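THUMP domain-containing protein (Pyrococcus horikoshii, PDB 1VBK) is of unknown function but, as a THUMP-domain relative of the ThiI family, probably binds RNA and ATP. Local coordinates at residues V131-Y134 and I135-E139; F95-K98 and A99-G103; V272-I275 and T276-K280; V240-S243 and F244-L248; R19-F22 and E23-L26. One frame throughout, in Å; residues are numbered along the deposited sequence.

Contact 1: V131-Y134 and I135-E139; sequences VGEY and ILNNE
Near the C-terminal end of helix 124-138 in the THUMP domain, Y134 and N138 come together. The N138 side chain folds back over the preceding turn: its ND2 donates to Y134 O at 2.8 Å, with an N-H...O angle of 151° and the acceptor somewhat tilted from the N138 amide plane. N138 CG lies anti to its own carbonyl carbon, beside the backbone N (chi1 -69°), and this returns the amide towards the turn before it. The same ND2 stands 3.8 Å above the Y134 ring plane, over its centre, with amide and ring planes 58° apart, so one NH2 group bonds to the tyrosine carbonyl and rests over the tyrosine face. Regular i to i+4 bonds run through the turn before: I135 N to V131 O at 3.0 Å and L136 N to G132 O at 2.9 Å. N137 N reaches E133 O at 3.1 Å and more weakly Y134 O. On the buried side V131 and I135 lie side by side, CG1 of V131 and CD1 of I135 4.1 Å apart. Their branches pack into the domain, V131 on V111 and I154, I135 on F109 and I152, while Y134 leans on N88 and L92. The helix packs on strands 108-115 and 150-157 of the sheet and beside helix 84-102, as the helix of the beta-alpha-beta unit made with strands 108-115 and 142-143.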
loop_
_atom_site.group_PDB
_atom_site.type_symbol
_atom_site.label_atom_id
_atom_site.label_comp_id
_atom_site.label_asym_id
_atom_site.label_seq_id
_atom_site.Cartn_x
_atom_site.Cartn_y
_atom_site.Cartn_z
ATOM N N VAL A 131 -35.691 -1.975 37.151
ATOM C CA VAL A 131 -36.412 -2.385 35.949
ATOM C C VAL A 131 -36.925 -3.811 36.117
ATOM O O VAL A 131 -38.038 -4.131 35.704
ATOM C CB VAL A 131 -35.504 -2.311 34.696
ATOM C CG1 VAL A 131 -36.209 -2.937 33.492
ATOM C CG2 VAL A 131 -35.167 -0.858 34.394
ATOM N N GLY A 132 -36.106 -4.667 36.723
ATOM C CA GLY A 132 -36.515 -6.041 36.938
ATOM C C GLY A 132 -37.708 -6.111 37.875
ATOM O O GLY A 132 -38.593 -6.941 37.693
ATOM N N GLU A 133 -37.727 -5.242 38.883
ATOM C CA GLU A 133 -38.826 -5.200 39.845
ATOM C C GLU A 133 -40.107 -4.737 39.158
ATOM O O GLU A 133 -41.200 -5.202 39.478
ATOM C CB GLU A 133 -38.495 -4.246 40.999
ATOM C CG GLU A 133 -39.698 -3.921 41.878
ATOM C CD GLU A 133 -39.377 -2.937 42.985
ATOM O OE1 GLU A 133 -38.838 -1.849 42.684
ATOM O OE2 GLU A 133 -39.674 -3.253 44.157
ATOM N N TYR A 134 -39.961 -3.814 38.214
ATOM C CA TYR A 134 -41.099 -3.285 37.472
ATOM C C TYR A 134 -41.718 -4.397 36.626
ATOM O O TYR A 134 -42.936 -4.571 36.607
ATOM C CB TYR A 134 -40.647 -2.136 36.565
ATOM C CG TYR A 134 -41.782 -1.387 35.911
ATOM C CD1 TYR A 134 -42.655 -0.602 36.670
ATOM C CD2 TYR A 134 -41.984 -1.452 34.532
ATOM C CE1 TYR A 134 -43.703 0.104 36.066
ATOM C CE2 TYR A 134 -43.028 -0.754 33.923
ATOM C CZ TYR A 134 -43.880 0.024 34.693
ATOM O OH TYR A 134 -44.897 0.732 34.087
ATOM N N ILE A 135 -40.872 -5.147 35.925
ATOM C CA ILE A 135 -41.353 -6.241 35.089
ATOM C C ILE A 135 -41.985 -7.349 35.953
ATOM O O ILE A 135 -43.057 -7.868 35.627
ATOM C CB ILE A 135 -40.194 -6.799 34.212
ATOM C CG1 ILE A 135 -39.724 -5.705 33.247
ATOM C CG2 ILE A 135 -40.658 -8.027 33.418
ATOM C CD1 ILE A 135 -38.592 -6.113 32.337
ATOM N N LEU A 136 -41.338 -7.693 37.062
ATOM C CA LEU A 136 -41.859 -8.725 37.959
ATOM C C LEU A 136 -43.227 -8.382 38.552
ATOM O O LEU A 136 -44.010 -9.277 38.875
ATOM C CB LEU A 136 -40.873 -8.986 39.104
ATOM C CG LEU A 136 -39.668 -9.876 38.795
ATOM C CD1 LEU A 136 -38.701 -9.846 39.970
ATOM C CD2 LEU A 136 -40.140 -11.299 38.526
ATOM N N ASN A 137 -43.502 -7.089 38.699
ATOM C CA ASN A 137 -44.770 -6.615 39.254
ATOM C C ASN A 137 -45.882 -6.547 38.209
ATOM O O ASN A 137 -47.046 -6.364 38.553
ATOM C CB ASN A 137 -44.595 -5.216 39.859
ATOM C CG ASN A 137 -43.928 -5.238 41.232
ATOM O OD1 ASN A 137 -43.515 -4.197 41.745
ATOM N ND2 ASN A 137 -43.836 -6.417 41.833
ATOM N N ASN A 138 -45.529 -6.694 36.937
ATOM C CA ASN A 138 -46.520 -6.600 35.871
ATOM C C ASN A 138 -46.634 -7.816 34.958
ATOM O O ASN A 138 -47.490 -7.853 34.073
ATOM C CB ASN A 138 -46.232 -5.352 35.029
ATOM C CG ASN A 138 -46.512 -4.063 35.786
ATOM O OD1 ASN A 138 -47.665 -3.691 35.984
ATOM N ND2 ASN A 138 -45.457 -3.384 36.224
ATOM N N GLU A 139 -45.792 -8.820 35.177
ATOM C CA GLU A 139 -45.810 -10.010 34.336
ATOM C C GLU A 139 -45.451 -11.252 35.124
ATOM O O GLU A 139 -44.704 -11.179 36.100
ATOM C CB GLU A 139 -44.792 -9.873 33.191
ATOM C CG GLU A 139 -45.219 -8.992 32.027
ATOM C CD GLU A 139 -46.344 -9.605 31.210
ATOM O OE1 GLU A 139 -46.302 -10.832 30.964
ATOM O OE2 GLU A 139 -47.264 -8.866 30.803
#

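Contact 2: F95-K98 and A99-G103; sequences FRKK and AKEVG
K97 CG stands anti to the backbone N (chi1 174°) and its chain stays extended until it bends at chi4 (52°), which turns NZ towards E101; E101 CG takes the position beside its own backbone N (chi1 -61°) and the glutamate runs back along the helix to meet it. The two chains slant across one another and end in a salt bridge, K97 NZ to E101 OE1 at 3.4 Å, whose hydrogen bond is weak at that length. The backbone bond under it, E101 N to K97 O, is weak as well. K98 bends instead at chi2, and its aliphatic part passes over V102: CE lies 4.1 Å from V102 CG2. K98 NZ remains 4.6 Å from E101 OE2, not in contact, though the opposite charges may attract. On the inner side F95 CE1 approaches A99 CB at 4.1 Å. Firm backbone bonds hold these turns, A99 N to F95 O at 2.7 Å and V102 N to K98 O at 2.8 Å, and G103 N closes on A99 O before the chain leaves the helix with positive phi. F95 also meets F109 edge-to-face, and A99 packs on I150 of strand 150-157. This is the C-terminal end of an amphipathic helix, 84-102 of the THUMP domain: an i to i+4 lysine-glutamate pair on its exposed side, an aromatic residue turned into the sheet, and a glycine at the exit.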
loop_
_atom_site.group_PDB
_atom_site.type_symbol
_atom_site.label_atom_id
_atom_site.label_comp_id
_atom_site.label_asym_id
_atom_site.label_seq_id
_atom_site.Cartn_x
_atom_site.Cartn_y
_atom_site.Cartn_z
ATOM N N PHE A 95 -40.474 -6.153 26.606
ATOM C CA PHE A 95 -40.467 -7.452 27.262
ATOM C C PHE A 95 -41.705 -8.220 26.829
ATOM O O PHE A 95 -41.631 -9.405 26.499
ATOM C CB PHE A 95 -40.467 -7.281 28.785
ATOM C CG PHE A 95 -40.585 -8.577 29.546
ATOM C CD1 PHE A 95 -41.829 -9.177 29.746
ATOM C CD2 PHE A 95 -39.453 -9.205 30.051
ATOM C CE1 PHE A 95 -41.942 -10.387 30.440
ATOM C CE2 PHE A 95 -39.551 -10.411 30.745
ATOM C CZ PHE A 95 -40.801 -11.004 30.940
ATOM N N ARG A 96 -42.847 -7.537 26.828
ATOM C CA ARG A 96 -44.100 -8.171 26.441
ATOM C C ARG A 96 -44.082 -8.626 24.991
ATOM O O ARG A 96 -44.567 -9.713 24.671
ATOM C CB ARG A 96 -45.270 -7.224 26.723
ATOM C CG ARG A 96 -45.596 -7.178 28.209
ATOM C CD ARG A 96 -46.535 -6.058 28.608
ATOM N NE ARG A 96 -47.020 -6.264 29.973
ATOM C CZ ARG A 96 -47.732 -5.382 30.666
ATOM N NH1 ARG A 96 -48.048 -4.212 30.133
ATOM N NH2 ARG A 96 -48.140 -5.682 31.894
ATOM N N LYS A 97 -43.494 -7.818 24.117
ATOM C CA LYS A 97 -43.419 -8.188 22.713
ATOM C C LYS A 97 -42.601 -9.467 22.569
ATOM O O LYS A 97 -42.995 -10.393 21.865
ATOM C CB LYS A 97 -42.778 -7.069 21.889
ATOM C CG LYS A 97 -42.549 -7.463 20.438
ATOM C CD LYS A 97 -42.146 -6.275 19.573
ATOM C CE LYS A 97 -41.802 -6.734 18.164
ATOM N NZ LYS A 97 -42.897 -7.568 17.580
ATOM N N LYS A 98 -41.459 -9.517 23.249
ATOM C CA LYS A 98 -40.601 -10.688 23.184
ATOM C C LYS A 98 -41.259 -11.892 23.854
ATOM O O LYS A 98 -41.193 -13.010 23.338
ATOM C CB LYS A 98 -39.260 -10.389 23.850
ATOM C CG LYS A 98 -38.281 -11.559 23.862
ATOM C CD LYS A 98 -37.766 -11.907 22.474
ATOM C CE LYS A 98 -36.672 -12.961 22.574
ATOM N NZ LYS A 98 -36.082 -13.293 21.251
ATOM N N ALA A 99 -41.900 -11.665 24.999
ATOM C CA ALA A 99 -42.554 -12.752 25.722
ATOM C C ALA A 99 -43.616 -13.418 24.858
ATOM O O ALA A 99 -43.787 -14.638 24.901
ATOM C CB ALA A 99 -43.176 -12.231 27.020
ATOM N N LYS A 100 -44.331 -12.624 24.069
ATOM C CA LYS A 100 -45.363 -13.181 23.202
ATOM C C LYS A 100 -44.710 -14.124 22.195
ATOM O O LYS A 100 -45.244 -15.194 21.899
ATOM C CB LYS A 100 -46.107 -12.067 22.463
ATOM C CG LYS A 100 -47.223 -12.582 21.572
ATOM C CD LYS A 100 -47.877 -11.469 20.763
ATOM C CE LYS A 100 -49.000 -12.020 19.889
ATOM N NZ LYS A 100 -49.578 -10.981 18.989
ATOM N N GLU A 101 -43.552 -13.726 21.675
ATOM C CA GLU A 101 -42.826 -14.546 20.710
ATOM C C GLU A 101 -42.266 -15.804 21.377
ATOM O O GLU A 101 -42.276 -16.884 20.784
ATOM C CB GLU A 101 -41.692 -13.737 20.075
ATOM C CG GLU A 101 -42.183 -12.512 19.320
ATOM C CD GLU A 101 -41.056 -11.618 18.837
ATOM O OE1 GLU A 101 -41.355 -10.515 18.323
ATOM O OE2 GLU A 101 -39.876 -12.015 18.967
ATOM N N VAL A 102 -41.777 -15.665 22.607
ATOM C CA VAL A 102 -41.235 -16.807 23.343
ATOM C C VAL A 102 -42.353 -17.826 23.588
ATOM O O VAL A 102 -42.151 -19.031 23.439
ATOM C CB VAL A 102 -40.607 -16.351 24.682
ATOM C CG1 VAL A 102 -40.256 -17.557 25.543
ATOM C CG2 VAL A 102 -39.340 -15.534 24.397
ATOM N N GLY A 103 -43.529 -17.329 23.963
ATOM C CA GLY A 103 -44.683 -18.193 24.164
ATOM C C GLY A 103 -44.745 -19.065 25.404
ATOM O O GLY A 103 -45.312 -20.161 25.365
#

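Contact 3: V272-I275 and T276-K280; sequences VSEI and TEDFK
From V272, at the N-cap position with positive phi, the chain enters the short helix 273-281, with T276 N bonded to V272 O at 3.1 Å, D278 N to E274 O at 2.9 Å and F279 N to I275 O at 3.0 Å. S273 O is gripped by two donors: E277 N at 2.7 Å and the T276 hydroxyl, whose OG1 gives its proton at 2.8 Å. OG1 sits between the backbone N and carbonyl carbon of T276 (chi1 54°), which tips it back to the preceding turn and lets it reach the carbonyl from the flank, at a C=O...O angle of 106°. E277 also folds back over S273, its OE2 3.5 Å from S273 CB, and a water joins the pair by donating to E277 OE1 at 2.9 Å while bonding to S273 OG, itself also bonded to N269. E274 and D278 point the same way, one turn apart, their carboxylate planes 65° apart and the oxygens E274 OE2 and D278 OD1 4.7 Å from each other. K261 forms salt bridges with both, which probably offsets their mutual repulsion, and Y288 OH bonds to D278. F279 packs on T18 of the second subunit. The acidic residues and back-bonded hydroxyl here belong to the short crossover helix of a beta-alpha-beta unit, between parallel strands 258-260 and 286-287.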
loop_
_atom_site.group_PDB
_atom_site.type_symbol
_atom_site.label_atom_id
_atom_site.label_comp_id
_atom_site.label_asym_id
_atom_site.label_seq_id
_atom_site.Cartn_x
_atom_site.Cartn_y
_atom_site.Cartn_z
ATOM N N VAL A 272 8.067 -26.752 -1.062
ATOM C CA VAL A 272 7.110 -25.653 -1.188
ATOM C C VAL A 272 7.559 -24.724 -2.311
ATOM O O VAL A 272 7.592 -23.504 -2.163
ATOM C CB VAL A 272 6.913 -24.847 0.126
ATOM C CG1 VAL A 272 6.331 -25.751 1.195
ATOM C CG2 VAL A 272 8.224 -24.248 0.598
ATOM N N SER A 273 7.902 -25.330 -3.442
ATOM C CA SER A 273 8.363 -24.595 -4.608
ATOM C C SER A 273 7.368 -23.512 -5.018
ATOM O O SER A 273 7.764 -22.423 -5.430
ATOM C CB SER A 273 8.596 -25.561 -5.770
ATOM O OG SER A 273 7.418 -26.292 -6.050
ATOM N N GLU A 274 6.077 -23.802 -4.903
ATOM C CA GLU A 274 5.082 -22.809 -5.274
ATOM C C GLU A 274 5.209 -21.578 -4.382
ATOM O O GLU A 274 4.983 -20.459 -4.832
ATOM C CB GLU A 274 3.667 -23.390 -5.191
ATOM C CG GLU A 274 2.572 -22.347 -5.377
ATOM C CD GLU A 274 1.290 -22.926 -5.940
ATOM O OE1 GLU A 274 1.017 -24.121 -5.703
ATOM O OE2 GLU A 274 0.548 -22.177 -6.614
ATOM N N ILE A 275 5.582 -21.783 -3.123
ATOM C CA ILE A 275 5.746 -20.667 -2.199
ATOM C C ILE A 275 6.989 -19.844 -2.551
ATOM O O ILE A 275 6.944 -18.612 -2.569
ATOM C CB ILE A 275 5.846 -21.163 -0.730
ATOM C CG1 ILE A 275 4.489 -21.711 -0.279
ATOM C CG2 ILE A 275 6.281 -20.025 0.185
ATOM C CD1 ILE A 275 4.504 -22.337 1.100
ATOM N N THR A 276 8.095 -20.527 -2.834
ATOM C CA THR A 276 9.334 -19.843 -3.193
ATOM C C THR A 276 9.187 -19.167 -4.559
ATOM O O THR A 276 9.697 -18.066 -4.779
ATOM C CB THR A 276 10.515 -20.832 -3.223
ATOM O OG1 THR A 276 10.199 -21.931 -4.087
ATOM C CG2 THR A 276 10.788 -21.368 -1.818
ATOM N N GLU A 277 8.487 -19.832 -5.472
ATOM C CA GLU A 277 8.246 -19.287 -6.805
ATOM C C GLU A 277 7.362 -18.044 -6.674
ATOM O O GLU A 277 7.620 -17.020 -7.309
ATOM C CB GLU A 277 7.565 -20.339 -7.688
ATOM C CG GLU A 277 8.524 -21.371 -8.274
ATOM C CD GLU A 277 7.824 -22.641 -8.724
ATOM O OE1 GLU A 277 6.634 -22.570 -9.096
ATOM O OE2 GLU A 277 8.469 -23.714 -8.718
ATOM N N ASP A 278 6.325 -18.146 -5.840
ATOM C CA ASP A 278 5.403 -17.036 -5.588
ATOM C C ASP A 278 6.181 -15.842 -5.069
ATOM O O ASP A 278 5.945 -14.701 -5.465
ATOM C CB ASP A 278 4.362 -17.423 -4.533
ATOM C CG ASP A 278 3.137 -18.077 -5.126
ATOM O OD1 ASP A 278 2.249 -18.473 -4.344
ATOM O OD2 ASP A 278 3.055 -18.190 -6.367
ATOM N N PHE A 279 7.106 -16.117 -4.160
ATOM C CA PHE A 279 7.919 -15.067 -3.580
ATOM C C PHE A 279 8.690 -14.306 -4.655
ATOM O O PHE A 279 8.952 -13.108 -4.516
ATOM C CB PHE A 279 8.902 -15.662 -2.571
ATOM C CG PHE A 279 9.787 -14.642 -1.934
ATOM C CD1 PHE A 279 9.308 -13.838 -0.904
ATOM C CD2 PHE A 279 11.085 -14.446 -2.392
ATOM C CE1 PHE A 279 10.113 -12.848 -0.339
ATOM C CE2 PHE A 279 11.898 -13.458 -1.834
ATOM C CZ PHE A 279 11.408 -12.659 -0.806
ATOM N N LYS A 280 9.049 -14.996 -5.731
ATOM C CA LYS A 280 9.806 -14.365 -6.804
ATOM C C LYS A 280 8.968 -13.701 -7.893
ATOM O O LYS A 280 9.393 -12.705 -8.471
ATOM C CB LYS A 280 10.746 -15.383 -7.454
ATOM C CG LYS A 280 11.847 -15.900 -6.537
ATOM C CD LYS A 280 12.672 -16.968 -7.233
ATOM C CE LYS A 280 13.793 -17.478 -6.344
ATOM N NZ LYS A 280 14.512 -18.622 -6.979
HETATM O O HOH W 1 5.537 -25.106 -8.184
#

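Contact 4: V240-S243 and F244-L248; sequences VAES and FDRVL
Charge pairs E242 with R246 only loosely where strand 239-241 turns into helix 244-254. E242 CG lies between its backbone N and carbonyl carbon (chi1 65°), and a second bend at chi2 brings the carboxylate to R246. The two side chains slant across each other with carboxylate and guanidinium planes 26° apart, and E242 OE2 is 3.9 Å from R246 NE, a long salt bridge in which the oxygen lies well out of the guanidinium plane and no N-H points at it. The carboxylate leans mainly on the arginine's aliphatic stem, E242 OE1 reaching R246 CG at 3.1 Å, with R246 bent at chi2 and chi3. Among the hydrogen bonds, R246 N bonds weakly to S243 O at 3.2 Å, and D245 OD1 also takes a weak bond from R246 N at 2.7 Å; R246 N thus has two acceptors, both weakly bonded. A bond from S243 OG to D245 OD1 is too short to be trusted and stays doubtful. The apolar contacts are made by A241: its CB meets V247 CG2 at 3.7 Å and R246 CB at 3.9 Å. A241 belongs to an outermost strand, within this chain, of the parallel sheet, hydrogen-bonded to Y209 and G211 beside it; V247 packs on I210 of strand 204-210, F244 meets F282 edge-to-face, and L248 touches W21 of the second subunit.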
loop_
_atom_site.group_PDB
_atom_site.type_symbol
_atom_site.label_atom_id
_atom_site.label_comp_id
_atom_site.label_asym_id
_atom_site.label_seq_id
_atom_site.Cartn_x
_atom_site.Cartn_y
_atom_site.Cartn_z
ATOM N N VAL A 240 -10.515 -9.277 -14.610
ATOM C CA VAL A 240 -10.054 -10.391 -15.427
ATOM C C VAL A 240 -8.721 -9.997 -16.054
ATOM O O VAL A 240 -8.641 -9.009 -16.776
ATOM C CB VAL A 240 -11.066 -10.717 -16.554
ATOM C CG1 VAL A 240 -10.613 -11.946 -17.327
ATOM C CG2 VAL A 240 -12.446 -10.939 -15.963
ATOM N N ALA A 241 -7.671 -10.760 -15.762
ATOM C CA ALA A 241 -6.348 -10.476 -16.314
ATOM C C ALA A 241 -5.988 -11.552 -17.327
ATOM O O ALA A 241 -5.859 -12.724 -16.978
ATOM C CB ALA A 241 -5.308 -10.428 -15.198
ATOM N N GLU A 242 -5.826 -11.146 -18.582
ATOM C CA GLU A 242 -5.506 -12.067 -19.668
ATOM C C GLU A 242 -4.096 -12.651 -19.580
ATOM O O GLU A 242 -3.820 -13.693 -20.170
ATOM C CB GLU A 242 -5.676 -11.366 -21.022
ATOM C CG GLU A 242 -4.695 -10.217 -21.257
ATOM C CD GLU A 242 -5.165 -8.896 -20.672
ATOM O OE1 GLU A 242 -5.743 -8.893 -19.562
ATOM O OE2 GLU A 242 -4.944 -7.852 -21.324
ATOM N N SER A 243 -3.207 -11.977 -18.857
ATOM C CA SER A 243 -1.828 -12.441 -18.700
ATOM C C SER A 243 -1.232 -11.876 -17.413
ATOM O O SER A 243 -1.804 -10.971 -16.812
ATOM C CB SER A 243 -0.989 -12.024 -19.911
ATOM O OG SER A 243 -1.278 -10.693 -20.292
ATOM N N PHE A 244 -0.083 -12.397 -16.990
ATOM C CA PHE A 244 0.519 -11.933 -15.740
ATOM C C PHE A 244 0.934 -10.467 -15.739
ATOM O O PHE A 244 0.935 -9.826 -14.685
ATOM C CB PHE A 244 1.724 -12.799 -15.357
ATOM C CG PHE A 244 2.156 -12.635 -13.920
ATOM C CD1 PHE A 244 1.310 -13.011 -12.880
ATOM C CD2 PHE A 244 3.399 -12.095 -13.608
ATOM C CE1 PHE A 244 1.699 -12.851 -11.547
ATOM C CE2 PHE A 244 3.801 -11.928 -12.274
ATOM C CZ PHE A 244 2.949 -12.306 -11.245
ATOM N N ASP A 245 1.291 -9.929 -16.900
ATOM C CA ASP A 245 1.694 -8.530 -16.966
ATOM C C ASP A 245 0.565 -7.631 -16.463
ATOM O O ASP A 245 0.814 -6.635 -15.785
ATOM C CB ASP A 245 2.112 -8.147 -18.395
ATOM C CG ASP A 245 1.071 -8.513 -19.438
ATOM O OD1 ASP A 245 0.099 -9.207 -19.096
ATOM O OD2 ASP A 245 1.230 -8.114 -20.611
ATOM N N ARG A 246 -0.676 -7.998 -16.771
ATOM C CA ARG A 246 -1.834 -7.220 -16.334
ATOM C C ARG A 246 -1.999 -7.262 -14.810
ATOM O O ARG A 246 -2.491 -6.309 -14.204
ATOM C CB ARG A 246 -3.107 -7.745 -17.010
ATOM C CG ARG A 246 -3.090 -7.640 -18.535
ATOM C CD ARG A 246 -3.048 -6.185 -19.002
ATOM N NE ARG A 246 -4.136 -5.399 -18.420
ATOM C CZ ARG A 246 -4.317 -4.095 -18.621
ATOM N NH1 ARG A 246 -3.484 -3.414 -19.397
ATOM N NH2 ARG A 246 -5.329 -3.466 -18.036
ATOM N N VAL A 247 -1.594 -8.368 -14.191
ATOM C CA VAL A 247 -1.687 -8.498 -12.740
ATOM C C VAL A 247 -0.678 -7.547 -12.081
ATOM O O VAL A 247 -1.001 -6.857 -11.111
ATOM C CB VAL A 247 -1.391 -9.946 -12.284
ATOM C CG1 VAL A 247 -1.432 -10.035 -10.768
ATOM C CG2 VAL A 247 -2.409 -10.905 -12.899
ATOM N N LEU A 248 0.543 -7.522 -12.607
ATOM C CA LEU A 248 1.576 -6.641 -12.072
ATOM C C LEU A 248 1.138 -5.192 -12.257
ATOM O O LEU A 248 1.349 -4.360 -11.379
ATOM C CB LEU A 248 2.913 -6.880 -12.780
ATOM C CG LEU A 248 3.555 -8.248 -12.522
ATOM C CD1 LEU A 248 4.767 -8.438 -13.433
ATOM C CD2 LEU A 248 3.953 -8.354 -11.058
#

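Contact 5: R19-F22 and E23-L26; sequences RSWF and EKIL
E23 and R19 meet through a salt bridge one helical turn apart, R19 NH1 donating to E23 OE2 at 3.2 Å. The oxygen lies in the guanidinium plane, yet NH1 comes to it from above the carboxylate plane, the two planes being 63° apart. R19 bends at chi3 (-77°), swinging its tip to the glutamate. Beside them K24 passes over W21: NZ lies 4.8 Å from the centroid of the six-membered ring, 17° off its normal, a cation-pi contact, with K24 CD 3.9 Å from W21 CZ3. On the inner side F22 CE1 packs on L26 CD2 at 4.0 Å. Further out, Y8 OH bonds to E23 OE2 and helps fix the carboxylate, while a water donates to both E23 OE1 and S20 O. These are the opening turns of helix 19-36 in the ferredoxin-like domain: R19 and L26 lie on Y8 of strand 3-8, F22 on P175, and W21 on F282 of the second subunit.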
loop_
_atom_site.group_PDB
_atom_site.type_symbol
_atom_site.label_atom_id
_atom_site.label_comp_id
_atom_site.label_asym_id
_atom_site.label_seq_id
_atom_site.Cartn_x
_atom_site.Cartn_y
_atom_site.Cartn_z
ATOM N N ARG A 19 -8.447 4.597 17.007
ATOM C CA ARG A 19 -9.874 4.377 17.213
ATOM C C ARG A 19 -10.713 5.244 16.275
ATOM O O ARG A 19 -11.684 4.769 15.679
ATOM C CB ARG A 19 -10.255 4.685 18.668
ATOM C CG ARG A 19 -11.752 4.875 18.882
ATOM C CD ARG A 19 -12.095 5.221 20.328
ATOM N NE ARG A 19 -12.044 4.055 21.207
ATOM C CZ ARG A 19 -12.879 3.021 21.135
ATOM N NH1 ARG A 19 -13.842 2.998 20.223
ATOM N NH2 ARG A 19 -12.757 2.008 21.983
ATOM N N SER A 20 -10.335 6.514 16.144
ATOM C CA SER A 20 -11.074 7.442 15.290
ATOM C C SER A 20 -11.182 7.004 13.834
ATOM O O SER A 20 -12.259 7.098 13.238
ATOM C CB SER A 20 -10.453 8.837 15.357
ATOM O OG SER A 20 -10.590 9.376 16.660
ATOM N N TRP A 21 -10.080 6.543 13.248
ATOM C CA TRP A 21 -10.127 6.099 11.858
ATOM C C TRP A 21 -10.863 4.769 11.748
ATOM O O TRP A 21 -11.566 4.516 10.768
ATOM C CB TRP A 21 -8.717 5.990 11.273
ATOM C CG TRP A 21 -8.196 7.331 10.871
ATOM C CD1 TRP A 21 -7.180 8.034 11.457
ATOM C CD2 TRP A 21 -8.733 8.175 9.849
ATOM N NE1 TRP A 21 -7.058 9.271 10.864
ATOM C CE2 TRP A 21 -7.998 9.383 9.874
ATOM C CE3 TRP A 21 -9.768 8.030 8.914
ATOM C CZ2 TRP A 21 -8.266 10.439 9.001
ATOM C CZ3 TRP A 21 -10.033 9.084 8.045
ATOM C CH2 TRP A 21 -9.284 10.272 8.096
ATOM N N PHE A 22 -10.705 3.928 12.763
ATOM C CA PHE A 22 -11.386 2.640 12.797
ATOM C C PHE A 22 -12.891 2.902 12.687
ATOM O O PHE A 22 -13.583 2.282 11.879
ATOM C CB PHE A 22 -11.057 1.917 14.114
ATOM C CG PHE A 22 -11.766 0.596 14.291
ATOM C CD1 PHE A 22 -13.133 0.548 14.559
ATOM C CD2 PHE A 22 -11.061 -0.600 14.207
ATOM C CE1 PHE A 22 -13.789 -0.674 14.739
ATOM C CE2 PHE A 22 -11.706 -1.823 14.387
ATOM C CZ PHE A 22 -13.074 -1.858 14.653
ATOM N N GLU A 23 -13.383 3.847 13.485
ATOM C CA GLU A 23 -14.803 4.180 13.495
ATOM C C GLU A 23 -15.290 4.821 12.192
ATOM O O GLU A 23 -16.374 4.499 11.708
ATOM C CB GLU A 23 -15.113 5.091 14.693
ATOM C CG GLU A 23 -14.794 4.427 16.036
ATOM C CD GLU A 23 -14.974 5.349 17.230
ATOM O OE1 GLU A 23 -14.558 6.524 17.148
ATOM O OE2 GLU A 23 -15.520 4.893 18.259
ATOM N N LYS A 24 -14.499 5.723 11.621
ATOM C CA LYS A 24 -14.896 6.369 10.371
ATOM C C LYS A 24 -14.996 5.370 9.227
ATOM O O LYS A 24 -15.919 5.438 8.412
ATOM C CB LYS A 24 -13.904 7.472 10.005
ATOM C CG LYS A 24 -14.013 8.683 10.910
ATOM C CD LYS A 24 -13.018 9.758 10.536
ATOM C CE LYS A 24 -13.215 10.981 11.414
ATOM N NZ LYS A 24 -12.227 12.034 11.084
ATOM N N ILE A 25 -14.048 4.444 9.171
ATOM C CA ILE A 25 -14.027 3.427 8.122
ATOM C C ILE A 25 -15.204 2.464 8.307
ATOM O O ILE A 25 -15.855 2.060 7.338
ATOM C CB ILE A 25 -12.681 2.662 8.144
ATOM C CG1 ILE A 25 -11.538 3.617 7.780
ATOM C CG2 ILE A 25 -12.721 1.499 7.175
ATOM C CD1 ILE A 25 -10.141 3.006 7.914
ATOM N N LEU A 26 -15.492 2.110 9.556
ATOM C CA LEU A 26 -16.614 1.214 9.833
ATOM C C LEU A 26 -17.947 1.881 9.471
ATOM O O LEU A 26 -18.830 1.240 8.898
ATOM C CB LEU A 26 -16.614 0.791 11.305
ATOM C CG LEU A 26 -17.767 -0.102 11.788
ATOM C CD1 LEU A 26 -17.920 -1.319 10.883
ATOM C CD2 LEU A 26 -17.490 -0.535 13.227
HETATM O O HOH W 2 -14.420 8.508 14.837
#

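In the fold
Along the chain the order is contact 5, contact 2, contact 1, contact 4, contact 3. Contacts 1 and 2 lie in adjacent THUMP-domain helices, 124-138 and 84-102, centres 14 Å apart, and touch directly: R96 forms a salt bridge with E139, and F95 packs on I135. Contacts 3 and 4 both belong to the parallel-sheet part, contact 4 at edge strand 239-241 and contact 3 on the helix between strands 258-260 and 286-287, centres 18 Å apart. The two pairs stand 57 to 66 Å apart, and contact 5, in the ferredoxin-like domain, 33 to 39 Å from each. The THUMP domain, probably RNA-binding, and the ThiI-family parallel-sheet part, probably ATP-binding, lie towards opposite ends of an elongated chain; contacts 3, 4 and 5 also reach the second subunit.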